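Local coordinates for protein probable porin (Pseudomonas aeruginosa, PDB 2Y0H) that probably serves as an outer-membrane porin, an 18-stranded OprD-family beta-barrel that lets small solutes pass across the membrane, at residues 163-167 with 275-280; 286-290 with 322-326. The contacts are given in a common frame with arbitrary orientation. Residue numbers count along the deposited sequence, not the author numbering.

Both contacts involve the long connection from strand 259-269 to strand 300-309, which meets another loop in contact 1 and the barrel wall in contact 2. In 163-167 with 275-280, backbone and Asn278 hydrogen bonds join two irregular chains, with aromatic and sulfur contacts added. In 286-290 with 322-326 no hydrogen bond crosses; Met289 packs on Val325 and Arg323, whose NE is bonded to Asn345 of the next strand. Each is partly buried, with buried residues such as Leu277 or Val325 beside partly exposed ones; Tyr280 of contact 1 is exposed. The centres lie 22 Å apart and the nearest atoms about 8 Å, so the two do not touch.

Contact 1: 163-167 with 275-280; sequences DMYIM and PVLNGY
Segments 163-167 and 275-278 are extended but irregular; they cross steeply and touch at a single bridge with the bond pattern of an antiparallel non-hydrogen-bonded pair. Ile166 and Leu277 form it, CA to CA 4.9 Å; Met167 CA and Asn278 CA come closer, 4.1 Å. Flanking the pair, Asn278 N donates to Tyr165 O at 2.8 Å and Met167 N to Val276 O at 2.8 Å, the latter almost linear. A water donates to Met167 O (2.8 Å) and accepts from Val276 N (3.3 Å). Gly279 (96/26), where a CB would jam against the preceding carbonyl, and Tyr280 (58/29), both left-handed, turn the chain. Asn278 (chi1 p, chi2 -69°) accepts through OD1 from Tyr165 N at 3.0 Å. Tyr165, chi1 p (55°), swings its ring back over Asn278, whose CB sits 3.5 Å from the ring centroid, a CH-pi contact. Met167 (t, p, m) sets its CB 3.6 Å from Val276 CG2 and its SD 4.9 Å from the Tyr280 ring centroid, a Met-aromatic contact; Tyr280 (chi1 m) also makes a cation-pi pair with Arg124. Ile166 (m, t) brings CG2 to 4.3 Å from Pro275 CB. Leu277 (m, t) starts away but returns, its CD2 4.4 Å from Met164 CB, while Met164 (m, t, m) leads away; both pack on Phe178 and Leu200 of the barrel wall. Thus 163-167 packs on the long 270-299 connection, joined by one bridge and the Asn278 side chain; that connection is consistent with the loop folded into the barrel in OprD-family relatives.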
ATOM      1  N   ASP A 163      11.514  -8.429 -13.546  1.00 45.83           N
ATOM      2  CA  ASP A 163      11.790  -9.439 -12.521  1.00 41.19           C
ATOM      3  C   ASP A 163      11.858  -8.811 -11.147  1.00 35.07           C
ATOM      4  O   ASP A 163      12.223  -7.643 -10.994  1.00 31.05           O
ATOM      5  CB  ASP A 163      13.059 -10.240 -12.802  1.00 43.22           C
ATOM      6  CG  ASP A 163      12.937 -11.085 -14.037  1.00 43.46           C
ATOM      7  OD1 ASP A 163      11.798 -11.255 -14.519  1.00 45.11           O
ATOM      8  OD2 ASP A 163      13.976 -11.562 -14.531  1.00 50.24           O
ATOM      9  N   MET A 164      11.515  -9.616 -10.151  1.00 34.81           N
ATOM     10  CA  MET A 164      11.281  -9.139  -8.798  1.00 30.33           C
ATOM     11  C   MET A 164      12.386  -9.525  -7.817  1.00 28.23           C
ATOM     12  O   MET A 164      13.062 -10.546  -7.971  1.00 27.02           O
ATOM     13  CB  MET A 164       9.922  -9.646  -8.314  1.00 28.25           C
ATOM     14  CG  MET A 164       8.773  -9.044  -9.091  1.00 28.64           C
ATOM     15  SD  MET A 164       7.253  -9.985  -8.932  1.00 29.35           S
ATOM     16  CE  MET A 164       7.697 -11.523  -9.764  1.00 26.39           C
ATOM     17  N   TYR A 165      12.564  -8.695  -6.803  1.00 24.15           N
ATOM     18  CA  TYR A 165      13.598  -8.939  -5.810  1.00 24.70           C
ATOM     19  C   TYR A 165      13.195  -8.210  -4.537  1.00 23.91           C
ATOM     20  O   TYR A 165      12.265  -7.406  -4.555  1.00 26.68           O
ATOM     21  CB  TYR A 165      14.979  -8.499  -6.333  1.00 24.58           C
ATOM     22  CG  TYR A 165      15.056  -7.048  -6.798  1.00 30.13           C
ATOM     23  CD1 TYR A 165      14.658  -6.680  -8.083  1.00 29.00           C
ATOM     24  CD2 TYR A 165      15.512  -6.051  -5.944  1.00 28.43           C
ATOM     25  CE1 TYR A 165      14.732  -5.363  -8.508  1.00 27.12           C
ATOM     26  CE2 TYR A 165      15.585  -4.736  -6.352  1.00 31.69           C
ATOM     27  CZ  TYR A 165      15.194  -4.396  -7.632  1.00 34.33           C
ATOM     28  OH  TYR A 165      15.263  -3.084  -8.027  1.00 34.35           O
ATOM     29  N   ILE A 166      13.855  -8.514  -3.426  1.00 27.06           N
ATOM     30  CA  ILE A 166      13.603  -7.797  -2.181  1.00 24.17           C
ATOM     31  C   ILE A 166      14.075  -6.365  -2.350  1.00 28.26           C
ATOM     32  O   ILE A 166      15.190  -6.133  -2.821  1.00 28.48           O
ATOM     33  CB  ILE A 166      14.340  -8.430  -0.982  1.00 25.44           C
ATOM     34  CG1 ILE A 166      13.776  -9.832  -0.668  1.00 24.61           C
ATOM     35  CG2 ILE A 166      14.293  -7.480   0.236  1.00 26.21           C
ATOM     36  CD1 ILE A 166      14.682 -10.696   0.219  1.00 19.86           C
ATOM     37  N   MET A 167      13.221  -5.413  -1.969  1.00 26.66           N
ATOM     38  CA  MET A 167      13.559  -3.989  -2.022  1.00 30.68           C
ATOM     39  C   MET A 167      14.851  -3.712  -1.256  1.00 33.98           C
ATOM     40  O   MET A 167      14.941  -4.015  -0.063  1.00 29.75           O
ATOM     41  CB  MET A 167      12.432  -3.163  -1.401  1.00 31.58           C
ATOM     42  CG  MET A 167      12.633  -1.645  -1.467  1.00 36.70           C
ATOM     43  SD  MET A 167      12.332  -0.945  -3.108  1.00 49.54           S
ATOM     44  CE  MET A 167      13.878  -1.305  -3.953  1.00 48.94           C
ATOM     45  N   PRO A 275      11.243  -7.604   4.556  1.00 24.09           N
ATOM     46  CA  PRO A 275      11.273  -7.786   3.095  1.00 27.30           C
ATOM     47  C   PRO A 275       9.974  -7.350   2.425  1.00 27.09           C
ATOM     48  O   PRO A 275       8.893  -7.804   2.820  1.00 26.39           O
ATOM     49  CB  PRO A 275      11.458  -9.297   2.934  1.00 26.90           C
ATOM     50  CG  PRO A 275      11.967  -9.777   4.285  1.00 28.36           C
ATOM     51  CD  PRO A 275      11.315  -8.887   5.275  1.00 25.46           C
ATOM     52  N   VAL A 276      10.087  -6.455   1.445  1.00 26.20           N
ATOM     53  CA  VAL A 276       8.994  -6.166   0.520  1.00 24.34           C
ATOM     54  C   VAL A 276       9.511  -6.322  -0.891  1.00 24.66           C
ATOM     55  O   VAL A 276      10.719  -6.205  -1.125  1.00 22.52           O
ATOM     56  CB  VAL A 276       8.434  -4.731   0.693  1.00 30.24           C
ATOM     57  CG1 VAL A 276       7.574  -4.645   1.938  1.00 30.62           C
ATOM     58  CG2 VAL A 276       9.573  -3.699   0.751  1.00 30.00           C
ATOM     59  N   LEU A 277       8.603  -6.581  -1.831  1.00 23.81           N
ATOM     60  CA  LEU A 277       8.948  -6.600  -3.253  1.00 27.73           C
ATOM     61  C   LEU A 277       9.470  -5.237  -3.724  1.00 29.87           C
ATOM     62  O   LEU A 277       9.018  -4.192  -3.249  1.00 27.68           O
ATOM     63  CB  LEU A 277       7.736  -7.011  -4.097  1.00 28.58           C
ATOM     64  CG  LEU A 277       7.219  -8.437  -3.864  1.00 29.43           C
ATOM     65  CD1 LEU A 277       5.915  -8.697  -4.619  1.00 23.64           C
ATOM     66  CD2 LEU A 277       8.285  -9.456  -4.256  1.00 24.49           C
ATOM     67  N   ASN A 278      10.412  -5.258  -4.662  1.00 26.48           N
ATOM     68  CA  ASN A 278      10.979  -4.035  -5.230  1.00 31.15           C
ATOM     69  C   ASN A 278       9.910  -3.194  -5.930  1.00 31.48           C
ATOM     70  O   ASN A 278       8.832  -3.691  -6.265  1.00 30.93           O
ATOM     71  CB  ASN A 278      12.042  -4.394  -6.261  1.00 29.47           C
ATOM     72  CG  ASN A 278      11.444  -5.104  -7.445  1.00 30.57           C
ATOM     73  OD1 ASN A 278      10.984  -6.242  -7.327  1.00 27.41           O
ATOM     74  ND2 ASN A 278      11.376  -4.416  -8.579  1.00 28.91           N
ATOM     75  N   GLY A 279      10.222  -1.924  -6.167  1.00 34.55           N
ATOM     76  CA  GLY A 279       9.303  -1.014  -6.832  1.00 32.12           C
ATOM     77  C   GLY A 279       8.505  -0.186  -5.838  1.00 32.16           C
ATOM     78  O   GLY A 279       7.402   0.260  -6.130  1.00 35.02           O
ATOM     79  N   TYR A 280       9.062   0.012  -4.653  1.00 34.27           N
ATOM     80  CA  TYR A 280       8.388   0.781  -3.603  1.00 37.85           C
ATOM     81  C   TYR A 280       7.015   0.216  -3.214  1.00 31.82           C
ATOM     82  O   TYR A 280       6.115   0.944  -2.802  1.00 31.28           O
ATOM     83  CB  TYR A 280       8.285   2.260  -3.999  1.00 46.91           C
ATOM     84  CG  TYR A 280       9.637   2.933  -4.134  1.00 52.61           C
ATOM     85  CD1 TYR A 280      10.381   3.277  -3.005  1.00 53.55           C
ATOM     86  CD2 TYR A 280      10.174   3.216  -5.387  1.00 51.12           C
ATOM     87  CE1 TYR A 280      11.616   3.894  -3.118  1.00 55.27           C
ATOM     88  CE2 TYR A 280      11.410   3.832  -5.513  1.00 57.17           C
ATOM     89  CZ  TYR A 280      12.127   4.169  -4.374  1.00 62.13           C
ATOM     90  OH  TYR A 280      13.356   4.780  -4.495  1.00 64.41           O
TER
HETATM   91  O   HOH W   1      12.918  -4.831   1.702  1.00 36.74           O

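Contact 2: 286-290 with 322-326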
ATOM      1  N   ALA A 286       1.713  -1.343  10.498  1.00 26.93           N
ATOM      2  CA  ALA A 286       1.131  -0.305  11.350  1.00 27.48           C
ATOM      3  C   ALA A 286       1.818   1.057  11.265  1.00 23.53           C
ATOM      4  O   ALA A 286       1.161   2.067  11.081  1.00 25.63           O
ATOM      5  CB  ALA A 286       1.094  -0.782  12.796  1.00 22.29           C
ATOM      6  N   ASN A 287       3.135   1.087  11.404  1.00 24.18           N
ATOM      7  CA  ASN A 287       3.844   2.359  11.510  1.00 24.02           C
ATOM      8  C   ASN A 287       4.365   2.925  10.184  1.00 28.61           C
ATOM      9  O   ASN A 287       5.279   3.754  10.160  1.00 28.41           O
ATOM     10  CB  ASN A 287       4.942   2.276  12.577  1.00 23.73           C
ATOM     11  CG  ASN A 287       4.362   2.227  13.987  1.00 28.95           C
ATOM     12  OD1 ASN A 287       3.145   2.265  14.149  1.00 27.66           O
ATOM     13  ND2 ASN A 287       5.226   2.140  15.010  1.00 25.10           N
ATOM     14  N   LEU A 288       3.766   2.482   9.085  1.00 26.21           N
ATOM     15  CA  LEU A 288       4.092   3.022   7.779  1.00 27.21           C
ATOM     16  C   LEU A 288       3.834   4.518   7.743  1.00 26.48           C
ATOM     17  O   LEU A 288       2.776   4.970   8.151  1.00 30.90           O
ATOM     18  CB  LEU A 288       3.243   2.341   6.699  1.00 31.50           C
ATOM     19  CG  LEU A 288       3.369   3.016   5.331  1.00 31.89           C
ATOM     20  CD1 LEU A 288       4.669   2.584   4.698  1.00 33.34           C
ATOM     21  CD2 LEU A 288       2.185   2.691   4.430  1.00 30.76           C
ATOM     22  N   MET A 289       4.789   5.286   7.232  1.00 28.20           N
ATOM     23  CA  MET A 289       4.640   6.738   7.148  1.00 31.06           C
ATOM     24  C   MET A 289       4.819   7.239   5.709  1.00 32.97           C
ATOM     25  O   MET A 289       5.143   6.464   4.821  1.00 29.43           O
ATOM     26  CB  MET A 289       5.637   7.426   8.090  1.00 27.73           C
ATOM     27  CG  MET A 289       5.358   7.137   9.555  1.00 25.67           C
ATOM     28  SD  MET A 289       3.957   8.114  10.150  1.00 28.74           S
ATOM     29  CE  MET A 289       4.810   9.684  10.443  1.00 27.38           C
ATOM     30  N   ALA A 290       4.614   8.535   5.486  1.00 30.64           N
ATOM     31  CA  ALA A 290       4.694   9.086   4.136  1.00 33.10           C
ATOM     32  C   ALA A 290       6.077   8.887   3.518  1.00 34.48           C
ATOM     33  O   ALA A 290       6.199   8.589   2.340  1.00 33.79           O
ATOM     34  CB  ALA A 290       4.322  10.552   4.144  1.00 35.74           C
ATOM     35  N   THR A 322      -2.968  13.823  11.504  1.00 31.14           N
ATOM     36  CA  THR A 322      -1.596  14.083  11.916  1.00 30.55           C
ATOM     37  C   THR A 322      -1.085  12.900  12.734  1.00 31.27           C
ATOM     38  O   THR A 322      -1.794  12.354  13.582  1.00 30.73           O
ATOM     39  CB  THR A 322      -1.448  15.417  12.679  1.00 31.45           C
ATOM     40  OG1 THR A 322      -0.053  15.719  12.844  1.00 25.60           O
ATOM     41  CG2 THR A 322      -2.151  15.354  14.037  1.00 27.31           C
ATOM     42  N   ARG A 323       0.131  12.470  12.439  1.00 26.27           N
ATOM     43  CA  ARG A 323       0.674  11.303  13.093  1.00 30.06           C
ATOM     44  C   ARG A 323       2.169  11.482  13.282  1.00 30.00           C
ATOM     45  O   ARG A 323       2.814  12.237  12.554  1.00 29.25           O
ATOM     46  CB  ARG A 323       0.364  10.035  12.281  1.00 26.14           C
ATOM     47  CG  ARG A 323       0.924  10.061  10.859  1.00 28.97           C
ATOM     48  CD  ARG A 323       0.493   8.833  10.040  1.00 27.83           C
ATOM     49  NE  ARG A 323       0.949   8.930   8.656  1.00 30.10           N
ATOM     50  CZ  ARG A 323       0.501   8.177   7.659  1.00 27.08           C
ATOM     51  NH1 ARG A 323      -0.430   7.258   7.876  1.00 24.43           N
ATOM     52  NH2 ARG A 323       0.980   8.354   6.440  1.00 27.74           N
ATOM     53  N   TYR A 324       2.708  10.790  14.274  1.00 29.41           N
ATOM     54  CA  TYR A 324       4.109  10.890  14.614  1.00 27.18           C
ATOM     55  C   TYR A 324       4.592   9.489  14.947  1.00 28.24           C
ATOM     56  O   TYR A 324       3.927   8.744  15.667  1.00 28.22           O
ATOM     57  CB  TYR A 324       4.294  11.834  15.810  1.00 31.42           C
ATOM     58  CG  TYR A 324       5.692  11.847  16.392  1.00 31.01           C
ATOM     59  CD1 TYR A 324       6.657  12.729  15.920  1.00 32.14           C
ATOM     60  CD2 TYR A 324       6.045  10.979  17.414  1.00 30.27           C
ATOM     61  CE1 TYR A 324       7.936  12.746  16.456  1.00 32.10           C
ATOM     62  CE2 TYR A 324       7.317  10.990  17.955  1.00 29.78           C
ATOM     63  CZ  TYR A 324       8.257  11.878  17.472  1.00 31.09           C
ATOM     64  OH  TYR A 324       9.526  11.881  18.006  1.00 34.12           O
ATOM     65  N   VAL A 325       5.742   9.122  14.398  1.00 30.06           N
ATOM     66  CA  VAL A 325       6.333   7.821  14.659  1.00 26.13           C
ATOM     67  C   VAL A 325       7.779   8.028  15.045  1.00 25.75           C
ATOM     68  O   VAL A 325       8.492   8.813  14.420  1.00 28.19           O
ATOM     69  CB  VAL A 325       6.294   6.926  13.414  1.00 27.12           C
ATOM     70  CG1 VAL A 325       7.108   5.647  13.660  1.00 28.35           C
ATOM     71  CG2 VAL A 325       4.853   6.601  13.038  1.00 25.53           C
ATOM     72  N   GLN A 326       8.214   7.315  16.068  1.00 29.10           N
ATOM     73  CA  GLN A 326       9.573   7.444  16.560  1.00 30.94           C
ATOM     74  C   GLN A 326      10.204   6.062  16.613  1.00 27.84           C
ATOM     75  O   GLN A 326       9.638   5.142  17.212  1.00 27.39           O
ATOM     76  CB  GLN A 326       9.544   8.078  17.953  1.00 30.20           C
ATOM     77  CG  GLN A 326      10.907   8.293  18.592  1.00 34.47           C
ATOM     78  CD  GLN A 326      10.812   9.153  19.846  1.00 33.74           C
ATOM     79  OE1 GLN A 326      10.241  10.241  19.817  1.00 36.94           O
ATOM     80  NE2 GLN A 326      11.352   8.658  20.950  1.00 33.74           N
TER
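The 322-326 segment is regular strand within 318-330, whereas 286-290 is irregular loop lying beside it without a backbone bond; the nearest CA pair, Asn287 and Val325, is 6.8 Å apart. Alternation along the strand points Arg323 and Val325 at the loop and turns Tyr324 away, its OH donating to Gln326 OE1 at 2.5 Å on a side where bound detergent lies. Met289, all m, folds its thioether into the gap, SD 3.4 Å from Val325 CG2 and 3.5 Å from Arg323 NE. Arg323 extends across toward the loop, one face of its guanidinium over Met289 CA and Leu288 O. Asn345 OD1 accepts from both Arg323 NE and Ala290 N, tying strand and loop to the neighbouring strand, while Asn287 bonds Gln303. Arg305 and Arg365 crowd the same guanidinium. A loop folded against the inner barrel wall, beside clustered arginines, is consistent with the basic ladder lining OprD-family channels.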